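PDB 1L8Q: chromosomal replication initiator protein DnaA from Aquifex aeolicus, which binds the replication origin and, in its ATP form, probably initiates chromosomal replication and regulates it. Local coordinates for residues Y8-F13 with G58-K63; L21-V26 with T51-A56; V26-A29 with S35-N38; H122-L127 with S154-G159. All coordinates share one frame; numbering follows the deposited sequence.

Contact 1. Residues Y8-F13 with G58-K63; sequences YTLENF and GNEAKK. With ADP (adenosine-5'-diphosphate), chain C.
Asn59 and Tyr8 make the one direct hydrogen bond between the loop 8-13 and the last turns of helix 50-63. Asn59 CG stands anti to its carbonyl carbon (chi1 -71°), which directs the amide to the loop. There ND2 donates to Tyr8 O over 2.9 Å, approaching in the carbonyl plane, while the acceptor lies almost in the plane of the Asn59 amide. The N-H...O angle of 147° leaves the bond moderately bent. A weak second bond from the same ND2 goes to Asn5 O, earlier in the chain.

Charge adds a looser link at the rim. Glu11 and Lys63 reach out from opposite directions, and Glu11 OE2 stands 3.6 Å from Lys63 NZ, a long salt bridge. Lys63 NZ also pairs weakly with Glu60 OE2, so one ammonium lies between two carboxylates and probably eases their mutual repulsion; Glu60 finds its stronger partner in Arg64.

The loop belongs to the nucleotide site of the AAA+ domain, and the helix is the one that follows the Walker A P-loop. Phe13 lays one ring face against the adenine amino group of ADP, with N6 3.5 Å above the plane and over the ring centre. The Tyr8 ring instead presents its edge to the ribose, CE1 lying 4.0 Å from ADP O2'. Within the loop, Thr9 OG1 accepts from Asn12 N at 2.9 Å, an ST motif.

Between the two segments, apolar packing comes from Leu10, whose CD2 meets Glu60 CG at 3.7 Å, the side chains crossing at about a right angle.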
# COMPACT_ATOMS: atom_id res chain seq x y z
N TYR A 8 -5.86 -13.55 11.13
CA TYR A 8 -6.18 -13.61 9.71
C TYR A 8 -6.76 -14.97 9.37
O TYR A 8 -6.08 -15.98 9.55
CB TYR A 8 -4.92 -13.44 8.88
CG TYR A 8 -4.14 -12.16 9.07
CD1 TYR A 8 -4.65 -10.95 8.64
CD2 TYR A 8 -2.87 -12.18 9.62
CE1 TYR A 8 -3.92 -9.78 8.78
CE2 TYR A 8 -2.13 -11.03 9.76
CZ TYR A 8 -2.65 -9.84 9.34
OH TYR A 8 -1.92 -8.68 9.48
N THR A 9 -7.99 -15.02 8.87
CA THR A 9 -8.54 -16.30 8.46
C THR A 9 -9.30 -16.25 7.15
O THR A 9 -9.80 -15.19 6.75
CB THR A 9 -9.44 -16.92 9.55
OG1 THR A 9 -10.78 -16.43 9.41
CG2 THR A 9 -9.01 -16.46 10.95
N LEU A 10 -9.39 -17.39 6.49
CA LEU A 10 -10.15 -17.51 5.26
C LEU A 10 -11.58 -17.23 5.60
O LEU A 10 -12.37 -16.85 4.75
CB LEU A 10 -10.05 -18.92 4.69
CG LEU A 10 -8.84 -19.27 3.84
CD1 LEU A 10 -8.43 -18.10 2.99
CD2 LEU A 10 -7.72 -19.68 4.72
N GLU A 11 -11.93 -17.44 6.85
CA GLU A 11 -13.30 -17.26 7.28
C GLU A 11 -13.65 -15.78 7.48
O GLU A 11 -14.80 -15.38 7.26
CB GLU A 11 -13.59 -18.11 8.52
CG GLU A 11 -13.00 -19.52 8.45
CD GLU A 11 -11.89 -19.78 9.48
OE1 GLU A 11 -12.21 -19.88 10.70
OE2 GLU A 11 -10.71 -19.91 9.07
N ASN A 12 -12.68 -14.96 7.87
CA ASN A 12 -12.93 -13.52 7.97
C ASN A 12 -12.39 -12.73 6.80
O ASN A 12 -12.24 -11.52 6.88
CB ASN A 12 -12.52 -12.91 9.32
CG ASN A 12 -11.07 -13.21 9.70
OD1 ASN A 12 -10.78 -13.44 10.87
ND2 ASN A 12 -10.16 -13.18 8.71
N PHE A 13 -12.06 -13.42 5.72
CA PHE A 13 -11.70 -12.74 4.48
C PHE A 13 -13.00 -12.52 3.74
O PHE A 13 -13.69 -13.47 3.37
CB PHE A 13 -10.75 -13.60 3.64
CG PHE A 13 -10.14 -12.87 2.46
CD1 PHE A 13 -8.98 -12.12 2.61
CD2 PHE A 13 -10.71 -12.96 1.20
CE1 PHE A 13 -8.42 -11.46 1.52
CE2 PHE A 13 -10.14 -12.32 0.11
CZ PHE A 13 -9.00 -11.57 0.27
N GLY A 58 -1.93 -20.18 5.72
CA GLY A 58 -1.03 -20.80 6.66
C GLY A 58 -1.77 -21.30 7.87
O GLY A 58 -1.56 -22.43 8.31
N ASN A 59 -2.64 -20.48 8.43
CA ASN A 59 -3.38 -20.91 9.60
C ASN A 59 -4.21 -22.15 9.33
O ASN A 59 -4.30 -23.04 10.18
CB ASN A 59 -4.26 -19.78 10.16
CG ASN A 59 -3.45 -18.71 10.82
OD1 ASN A 59 -2.38 -18.97 11.35
ND2 ASN A 59 -3.93 -17.48 10.76
N GLU A 60 -4.80 -22.22 8.14
CA GLU A 60 -5.58 -23.38 7.73
C GLU A 60 -4.70 -24.62 7.65
O GLU A 60 -5.01 -25.66 8.24
CB GLU A 60 -6.22 -23.16 6.37
CG GLU A 60 -7.71 -22.97 6.40
CD GLU A 60 -8.44 -24.21 6.85
OE1 GLU A 60 -8.39 -25.22 6.13
OE2 GLU A 60 -9.08 -24.17 7.93
N ALA A 61 -3.60 -24.51 6.91
CA ALA A 61 -2.72 -25.65 6.73
C ALA A 61 -2.21 -26.15 8.08
O ALA A 61 -2.00 -27.35 8.27
CB ALA A 61 -1.57 -25.29 5.81
N LYS A 62 -2.03 -25.24 9.03
CA LYS A 62 -1.51 -25.63 10.33
C LYS A 62 -2.59 -26.31 11.14
O LYS A 62 -2.35 -27.31 11.82
CB LYS A 62 -0.97 -24.42 11.09
CG LYS A 62 -0.20 -24.80 12.33
CD LYS A 62 0.54 -23.62 12.91
CE LYS A 62 -0.40 -22.74 13.70
NZ LYS A 62 0.35 -21.88 14.65
N LYS A 63 -3.79 -25.76 11.07
CA LYS A 63 -4.93 -26.31 11.77
C LYS A 63 -5.23 -27.71 11.24
O LYS A 63 -5.90 -28.50 11.89
CB LYS A 63 -6.13 -25.38 11.62
CG LYS A 63 -7.50 -26.01 11.88
CD LYS A 63 -8.59 -24.94 11.89
CE LYS A 63 -8.17 -23.72 11.09
NZ LYS A 63 -9.28 -22.73 10.88
PB ADP C . -1.63 -6.05 2.10
O1B ADP C . -0.86 -7.23 2.71
O2B ADP C . -2.08 -6.27 0.69
O3B ADP C . -1.00 -4.72 2.36
PA ADP C . -3.17 -6.83 4.23
O1A ADP C . -3.33 -8.32 3.96
O2A ADP C . -1.98 -6.52 5.12
O3A ADP C . -3.01 -6.01 2.88
O5' ADP C . -4.52 -6.25 4.84
C5' ADP C . -4.60 -4.91 5.27
C4' ADP C . -5.72 -4.86 6.28
O4' ADP C . -7.00 -4.92 5.61
C3' ADP C . -5.65 -6.10 7.15
O3' ADP C . -6.14 -5.69 8.42
C2' ADP C . -6.64 -7.04 6.49
O2' ADP C . -7.19 -8.04 7.33
C1' ADP C . -7.70 -6.11 5.98
N9 ADP C . -8.29 -6.74 4.79
C8 ADP C . -7.74 -6.79 3.55
N7 ADP C . -8.57 -7.47 2.70
C5 ADP C . -9.64 -7.87 3.41
C6 ADP C . -10.87 -8.63 3.13
N6 ADP C . -11.13 -9.10 1.90
N1 ADP C . -11.72 -8.83 4.13
C2 ADP C . -11.49 -8.36 5.38
N3 ADP C . -10.38 -7.66 5.69
C4 ADP C . -9.45 -7.40 4.77

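Contact 2. Residues L21-V26 with T51-A56. With MG (magnesium ion), chain B; ADP (adenosine-5'-diphosphate), chain C.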
# COMPACT_ATOMS: atom_id res chain seq x y z
N LEU A 21 -10.66 -14.41 -7.48
CA LEU A 21 -9.66 -15.30 -8.09
C LEU A 21 -8.66 -15.75 -7.03
O LEU A 21 -8.55 -16.93 -6.73
CB LEU A 21 -8.89 -14.56 -9.18
CG LEU A 21 -8.65 -15.21 -10.53
CD1 LEU A 21 -7.41 -14.63 -11.14
CD2 LEU A 21 -8.55 -16.69 -10.42
N ALA A 22 -7.92 -14.80 -6.48
CA ALA A 22 -6.92 -15.11 -5.49
C ALA A 22 -7.52 -16.01 -4.43
O ALA A 22 -6.99 -17.07 -4.12
CB ALA A 22 -6.41 -13.83 -4.86
N TYR A 23 -8.65 -15.59 -3.88
CA TYR A 23 -9.30 -16.36 -2.84
C TYR A 23 -9.62 -17.79 -3.30
O TYR A 23 -9.34 -18.76 -2.58
CB TYR A 23 -10.57 -15.67 -2.38
CG TYR A 23 -11.28 -16.36 -1.26
CD1 TYR A 23 -10.86 -16.21 0.04
CD2 TYR A 23 -12.38 -17.17 -1.51
CE1 TYR A 23 -11.51 -16.84 1.08
CE2 TYR A 23 -13.04 -17.80 -0.49
CZ TYR A 23 -12.60 -17.64 0.81
OH TYR A 23 -13.25 -18.25 1.84
N GLU A 24 -10.22 -17.91 -4.47
CA GLU A 24 -10.61 -19.22 -4.95
C GLU A 24 -9.40 -20.09 -5.20
O GLU A 24 -9.37 -21.26 -4.78
CB GLU A 24 -11.49 -19.13 -6.19
CG GLU A 24 -12.97 -18.95 -5.88
CD GLU A 24 -13.81 -18.71 -7.12
OE1 GLU A 24 -13.30 -18.89 -8.24
OE2 GLU A 24 -14.98 -18.33 -6.98
N VAL A 25 -8.39 -19.51 -5.86
CA VAL A 25 -7.16 -20.25 -6.15
C VAL A 25 -6.49 -20.75 -4.87
O VAL A 25 -6.12 -21.91 -4.77
CB VAL A 25 -6.17 -19.42 -7.01
CG1 VAL A 25 -4.80 -20.09 -7.04
CG2 VAL A 25 -6.72 -19.25 -8.41
N VAL A 26 -6.38 -19.88 -3.88
CA VAL A 26 -5.77 -20.26 -2.63
C VAL A 26 -6.56 -21.42 -1.99
O VAL A 26 -5.99 -22.39 -1.50
CB VAL A 26 -5.64 -19.06 -1.67
CG1 VAL A 26 -5.41 -19.53 -0.22
CG2 VAL A 26 -4.52 -18.14 -2.12
N THR A 51 -1.29 -10.05 2.61
CA THR A 51 -0.78 -10.65 3.83
C THR A 51 -1.89 -11.44 4.52
O THR A 51 -1.69 -12.56 4.98
CB THR A 51 -0.20 -9.57 4.75
OG1 THR A 51 0.94 -8.97 4.12
CG2 THR A 51 0.39 -10.21 6.03
N HIS A 52 -3.06 -10.86 4.57
CA HIS A 52 -4.18 -11.53 5.18
C HIS A 52 -4.39 -12.91 4.54
O HIS A 52 -4.58 -13.91 5.24
CB HIS A 52 -5.42 -10.67 5.01
CG HIS A 52 -6.63 -11.22 5.68
ND1 HIS A 52 -7.41 -10.47 6.54
CD2 HIS A 52 -7.19 -12.45 5.64
CE1 HIS A 52 -8.41 -11.21 6.99
NE2 HIS A 52 -8.30 -12.42 6.45
N LEU A 53 -4.38 -12.96 3.21
CA LEU A 53 -4.64 -14.19 2.51
C LEU A 53 -3.53 -15.23 2.73
O LEU A 53 -3.81 -16.42 2.95
CB LEU A 53 -4.85 -13.91 1.03
CG LEU A 53 -5.51 -14.95 0.14
CD1 LEU A 53 -6.83 -15.38 0.72
CD2 LEU A 53 -5.70 -14.35 -1.23
N LEU A 54 -2.27 -14.79 2.68
CA LEU A 54 -1.16 -15.72 2.91
C LEU A 54 -1.29 -16.33 4.30
O LEU A 54 -1.19 -17.55 4.48
CB LEU A 54 0.18 -15.02 2.78
CG LEU A 54 0.94 -15.14 1.47
CD1 LEU A 54 0.07 -14.81 0.28
CD2 LEU A 54 2.17 -14.23 1.52
N GLN A 55 -1.53 -15.48 5.28
CA GLN A 55 -1.59 -15.94 6.64
C GLN A 55 -2.83 -16.77 6.94
O GLN A 55 -2.81 -17.65 7.80
CB GLN A 55 -1.47 -14.77 7.60
CG GLN A 55 -0.18 -14.02 7.44
CD GLN A 55 0.59 -13.94 8.72
OE1 GLN A 55 1.53 -13.16 8.84
NE2 GLN A 55 0.20 -14.75 9.68
N ALA A 56 -3.92 -16.49 6.24
CA ALA A 56 -5.11 -17.29 6.43
C ALA A 56 -4.86 -18.69 5.89
O ALA A 56 -5.28 -19.67 6.50
CB ALA A 56 -6.29 -16.65 5.77
MG MG B . 0.88 -7.18 3.35
PB ADP C . -1.63 -6.05 2.10
O1B ADP C . -0.86 -7.23 2.71
O2B ADP C . -2.08 -6.27 0.69
O3B ADP C . -1.00 -4.72 2.36
PA ADP C . -3.17 -6.83 4.23
O1A ADP C . -3.33 -8.32 3.96
O2A ADP C . -1.98 -6.52 5.12
O3A ADP C . -3.01 -6.01 2.88
O5' ADP C . -4.52 -6.25 4.84
C5' ADP C . -4.60 -4.91 5.27
C4' ADP C . -5.72 -4.86 6.28
O4' ADP C . -7.00 -4.92 5.61
C3' ADP C . -5.65 -6.10 7.15
O3' ADP C . -6.14 -5.69 8.42
C2' ADP C . -6.64 -7.04 6.49
O2' ADP C . -7.19 -8.04 7.33
C1' ADP C . -7.70 -6.11 5.98
N9 ADP C . -8.29 -6.74 4.79
C8 ADP C . -7.74 -6.79 3.55
N7 ADP C . -8.57 -7.47 2.70
C5 ADP C . -9.64 -7.87 3.41
C6 ADP C . -10.87 -8.63 3.13
N6 ADP C . -11.13 -9.10 1.90
N1 ADP C . -11.72 -8.83 4.13
C2 ADP C . -11.49 -8.36 5.38
N3 ADP C . -10.38 -7.66 5.69
C4 ADP C . -9.45 -7.40 4.77
O HOH W 1 1.50 -5.29 2.48
O HOH W 2 2.03 -8.01 1.70
O HOH W 3 0.52 -6.10 4.77
O HOH W 4 2.89 -7.05 3.93
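Segments 21-26 and 51-56 run nearly parallel, their axes 12° apart and 11.0 Å distant at closest approach, with Tyr23 beside Leu53. Leu53 bridges this wide spacing. Its CG stands anti to the backbone N (chi1 -163°), which sends both methyls across to the other helix: CD2 meets Ala22 CB at 3.7 Å, whereas CD1 comes near CD1 of Tyr23, the two side chains crossing at about a right angle. Val26 comes alongside from the opposite direction, CG2 against Leu53 CG. Strand 40-43 adjoins this apolar seam through Ile42, which touches both Val26 and Leu53.

Helix 50-63 carries the end of the Walker A P-loop of this AAA+ domain. Thr51 OG1 binds the magnesium ion at 1.9 Å, and ADP O1B with four waters completes six ligands; Thr51 N donates to that same O1B. His52 holds the nucleotide twice, through its backbone N to ADP O1A at 2.6 Å and through ND1 to ADP O2', also 2.6 Å and nearly straight at 170°. The other ring nitrogen, NE2, is hydrogen-bonded to Thr9 O. With an alanine in place of His52, the ribose hydroxyl is likely to lose its imidazole partner, and Thr9 O its mate.

Contact 3. Residues V26-A29 with S35-N38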
# COMPACT_ATOMS: atom_id res chain seq x y z
N VAL A 26 -6.38 -19.88 -3.88
CA VAL A 26 -5.77 -20.26 -2.63
C VAL A 26 -6.56 -21.42 -1.99
O VAL A 26 -5.99 -22.39 -1.50
CB VAL A 26 -5.64 -19.06 -1.67
CG1 VAL A 26 -5.41 -19.53 -0.22
CG2 VAL A 26 -4.52 -18.14 -2.12
N LYS A 27 -7.88 -21.33 -2.04
CA LYS A 27 -8.73 -22.38 -1.50
C LYS A 27 -8.64 -23.69 -2.26
O LYS A 27 -8.61 -24.75 -1.67
CB LYS A 27 -10.18 -21.93 -1.43
CG LYS A 27 -10.54 -21.27 -0.13
CD LYS A 27 -12.00 -21.52 0.18
CE LYS A 27 -12.16 -22.07 1.59
NZ LYS A 27 -13.59 -22.35 1.89
N GLU A 28 -8.66 -23.62 -3.59
CA GLU A 28 -8.46 -24.82 -4.39
C GLU A 28 -7.12 -25.46 -3.98
O GLU A 28 -7.02 -26.67 -3.85
CB GLU A 28 -8.43 -24.46 -5.87
CG GLU A 28 -9.76 -24.60 -6.59
CD GLU A 28 -9.96 -23.56 -7.70
OE1 GLU A 28 -11.13 -23.26 -8.01
OE2 GLU A 28 -8.97 -23.05 -8.26
N ALA A 29 -6.10 -24.63 -3.78
CA ALA A 29 -4.77 -25.12 -3.47
C ALA A 29 -4.70 -25.83 -2.11
O ALA A 29 -3.92 -26.77 -1.93
CB ALA A 29 -3.77 -24.00 -3.54
N SER A 35 -0.10 -29.74 -5.34
CA SER A 35 -0.35 -30.54 -6.52
C SER A 35 -1.10 -29.89 -7.68
O SER A 35 -1.05 -30.38 -8.81
CB SER A 35 -1.06 -31.82 -6.13
OG SER A 35 -0.58 -32.28 -4.87
N LEU A 36 -1.80 -28.80 -7.40
CA LEU A 36 -2.61 -28.15 -8.41
C LEU A 36 -1.89 -26.91 -8.94
O LEU A 36 -1.64 -26.77 -10.14
CB LEU A 36 -3.93 -27.74 -7.78
CG LEU A 36 -5.25 -28.03 -8.49
CD1 LEU A 36 -6.33 -27.08 -7.96
CD2 LEU A 36 -5.11 -27.93 -10.00
N TYR A 37 -1.58 -26.00 -8.03
CA TYR A 37 -0.91 -24.78 -8.39
C TYR A 37 0.35 -24.64 -7.60
O TYR A 37 0.31 -24.66 -6.38
CB TYR A 37 -1.80 -23.59 -8.06
CG TYR A 37 -3.17 -23.64 -8.67
CD1 TYR A 37 -3.35 -23.82 -10.04
CD2 TYR A 37 -4.30 -23.48 -7.88
CE1 TYR A 37 -4.62 -23.86 -10.61
CE2 TYR A 37 -5.57 -23.51 -8.43
CZ TYR A 37 -5.72 -23.70 -9.79
OH TYR A 37 -6.97 -23.73 -10.32
N ASN A 38 1.46 -24.46 -8.27
CA ASN A 38 2.72 -24.27 -7.59
C ASN A 38 3.69 -23.66 -8.56
O ASN A 38 4.03 -24.27 -9.54
CB ASN A 38 3.26 -25.60 -7.06
CG ASN A 38 3.96 -25.46 -5.68
OD1 ASN A 38 3.82 -24.43 -4.99
ND2 ASN A 38 4.71 -26.48 -5.30
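Glu28 and Tyr37 meet at their polar ends, where Tyr37 OH donates to Glu28 OE2 over 3.0 Å. The Tyr37 side chain leans back towards helix 20-31 because CG lies anti to its own carbonyl carbon, beside the backbone N (chi1 -55°). The ring turns an edge to the helix: Glu28 OE2 sits in the ring plane, 3.4 Å from CE2, while farther along the same edge Ala29 CB approaches CD2 at 4.4 Å. The glutamate chain is bent at chi2, its carboxylate plane is inclined 51° to the ring, and the phenol oxygen reaches OE2 from above the carboxylate, 40° out of its plane.

Leu36 completes the contact, its CD1 resting on Glu28 CB at 4.0 Å, while its CB lies over one face of the Tyr37 ring, towards the rim. A phenylalanine in place of Tyr37 would probably keep the ring edge against Ala29 but leave the Glu28 carboxylate without its phenol donor.

These residues close the loop between helix 20-31 and strand 40-43 of the parallel sheet. With the phenol probably neutral and the carboxylate probably charged, a single hydrogen bond, rather than an ion pair, links the outer end of the tyrosine to the helix, with apolar contact nearer the backbone.

Contact 4. Residues H122-L127 with S154-G159; sequences HIFNTL and SRFEGG
Phe124 and Arg155 cross with the aromatic ring and the guanidinium almost perpendicular, their planes 86° apart. The aliphatic part of the arginine packs on the phenylalanine: Arg155 CD lies 3.9 Å from Phe124 CE2, and CB follows close by. The chain bends at chi2 (-95°), beyond which it extends to bring the guanidinium beside Asn125.

There the Asn125 side chain crosses Arg155 at about a right angle, and its amide plane is inclined 48° to the guanidinium. Arg155 NH2 gives Asn125 OD1 a hydrogen bond of 3.0 Å that is weak and strongly bent, so the polar end of this pair is held loosely. The amide nitrogen ND2 is modelled over one guanidinium face, a placement that remains doubtful.

Elsewhere on the Phe124 ring, and on the same side of its plane, CE1 touches Phe156 CE1 at 4.2 Å. Phe156 brings the edge of its ring to this meeting.

Helices 114-129 and 150-157 of the AAA+ domain are joined here through side chains. Arg155 also leans on Phe121 and Tyr128 of helix 114-129 and Phe156 on Phe120, while Phe156 meets Phe41 of strand 40-43 and Ile123 packs on Leu102 of strand 101-105.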
# COMPACT_ATOMS: atom_id res chain seq x y z
N HIS A 122 17.17 -22.29 -4.36
CA HIS A 122 17.45 -23.65 -3.96
C HIS A 122 16.36 -24.18 -3.07
O HIS A 122 15.93 -25.33 -3.24
CB HIS A 122 18.84 -23.76 -3.37
CG HIS A 122 19.92 -23.52 -4.37
ND1 HIS A 122 20.37 -24.51 -5.22
CD2 HIS A 122 20.59 -22.40 -4.71
CE1 HIS A 122 21.30 -24.01 -6.02
NE2 HIS A 122 21.45 -22.73 -5.73
N ILE A 123 15.87 -23.35 -2.15
CA ILE A 123 14.75 -23.76 -1.31
C ILE A 123 13.49 -23.98 -2.17
O ILE A 123 12.79 -24.97 -2.02
CB ILE A 123 14.48 -22.71 -0.23
CG1 ILE A 123 15.62 -22.69 0.78
CG2 ILE A 123 13.18 -23.01 0.49
CD1 ILE A 123 15.52 -21.53 1.78
N PHE A 124 13.22 -23.04 -3.07
CA PHE A 124 12.10 -23.14 -4.00
C PHE A 124 12.11 -24.49 -4.78
O PHE A 124 11.13 -25.25 -4.76
CB PHE A 124 12.14 -21.96 -4.97
CG PHE A 124 10.96 -21.89 -5.89
CD1 PHE A 124 9.96 -20.95 -5.68
CD2 PHE A 124 10.85 -22.73 -6.97
CE1 PHE A 124 8.88 -20.86 -6.51
CE2 PHE A 124 9.76 -22.66 -7.83
CZ PHE A 124 8.78 -21.72 -7.61
N ASN A 125 13.23 -24.78 -5.46
CA ASN A 125 13.38 -26.04 -6.18
C ASN A 125 13.07 -27.26 -5.31
O ASN A 125 12.33 -28.16 -5.72
CB ASN A 125 14.79 -26.18 -6.74
CG ASN A 125 14.86 -25.94 -8.20
OD1 ASN A 125 15.19 -26.84 -8.99
ND2 ASN A 125 14.54 -24.70 -8.62
N THR A 126 13.65 -27.30 -4.12
CA THR A 126 13.47 -28.44 -3.23
C THR A 126 12.00 -28.64 -2.93
O THR A 126 11.44 -29.72 -3.17
CB THR A 126 14.25 -28.25 -1.91
OG1 THR A 126 15.66 -28.32 -2.16
CG2 THR A 126 14.01 -29.42 -0.99
N LEU A 127 11.36 -27.61 -2.39
CA LEU A 127 9.96 -27.72 -2.08
C LEU A 127 9.20 -28.14 -3.33
O LEU A 127 8.29 -28.97 -3.28
CB LEU A 127 9.43 -26.41 -1.54
CG LEU A 127 10.02 -26.00 -0.20
CD1 LEU A 127 9.42 -24.70 0.27
CD2 LEU A 127 9.81 -27.09 0.85
N SER A 154 11.01 -16.76 -14.15
CA SER A 154 10.40 -17.78 -15.01
C SER A 154 9.68 -18.75 -14.12
O SER A 154 8.49 -19.04 -14.32
CB SER A 154 11.41 -18.53 -15.86
OG SER A 154 12.71 -18.06 -15.61
N ARG A 155 10.37 -19.22 -13.09
CA ARG A 155 9.77 -20.16 -12.17
C ARG A 155 8.41 -19.64 -11.68
O ARG A 155 7.42 -20.35 -11.72
CB ARG A 155 10.72 -20.48 -11.02
CG ARG A 155 11.89 -21.33 -11.45
CD ARG A 155 11.68 -22.81 -11.23
NE ARG A 155 12.84 -23.62 -11.61
CZ ARG A 155 13.07 -24.84 -11.14
NH1 ARG A 155 12.20 -25.38 -10.29
NH2 ARG A 155 14.14 -25.53 -11.53
N PHE A 156 8.36 -18.40 -11.22
CA PHE A 156 7.10 -17.87 -10.75
C PHE A 156 6.09 -17.99 -11.90
O PHE A 156 4.92 -18.31 -11.71
CB PHE A 156 7.22 -16.39 -10.36
CG PHE A 156 8.22 -16.12 -9.25
CD1 PHE A 156 8.70 -17.13 -8.44
CD2 PHE A 156 8.68 -14.83 -9.03
CE1 PHE A 156 9.61 -16.87 -7.43
CE2 PHE A 156 9.58 -14.56 -8.01
CZ PHE A 156 10.05 -15.58 -7.21
N GLU A 157 6.56 -17.73 -13.11
CA GLU A 157 5.63 -17.68 -14.20
C GLU A 157 5.15 -19.04 -14.65
O GLU A 157 4.22 -19.15 -15.46
CB GLU A 157 6.17 -16.82 -15.32
CG GLU A 157 5.81 -15.37 -15.13
CD GLU A 157 6.62 -14.44 -15.97
OE1 GLU A 157 7.28 -14.92 -16.93
OE2 GLU A 157 6.61 -13.21 -15.68
N GLY A 158 5.76 -20.07 -14.09
CA GLY A 158 5.34 -21.42 -14.38
C GLY A 158 4.13 -21.77 -13.55
O GLY A 158 3.44 -22.76 -13.80
N GLY A 159 3.83 -20.96 -12.56
CA GLY A 159 2.69 -21.26 -11.71
C GLY A 159 1.41 -20.54 -12.06
O GLY A 159 0.99 -20.51 -13.22

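How the contacts relate
All four contacts lie in the AAA+ domain. Contact 2 is the buried one and purely apolar between its helices, whereas contact 1 lies at the surface and relies on a hydrogen bond and a long salt bridge; both use helix 50-63 and both touch ADP, and Thr9 O of contact 1 is hydrogen-bonded to His52 of contact 2. Contact 3 shares Val26 and helix 20-31 with contact 2, and Val25 touches the Tyr37 ring, but it is only partly buried and away from the nucleotide. Contact 4, also partly buried, joins other helices; its centre is about 24 Å from that of contact 1. Contacts 3 and 4 both mix aromatic packing with one polar bond, weak in contact 4.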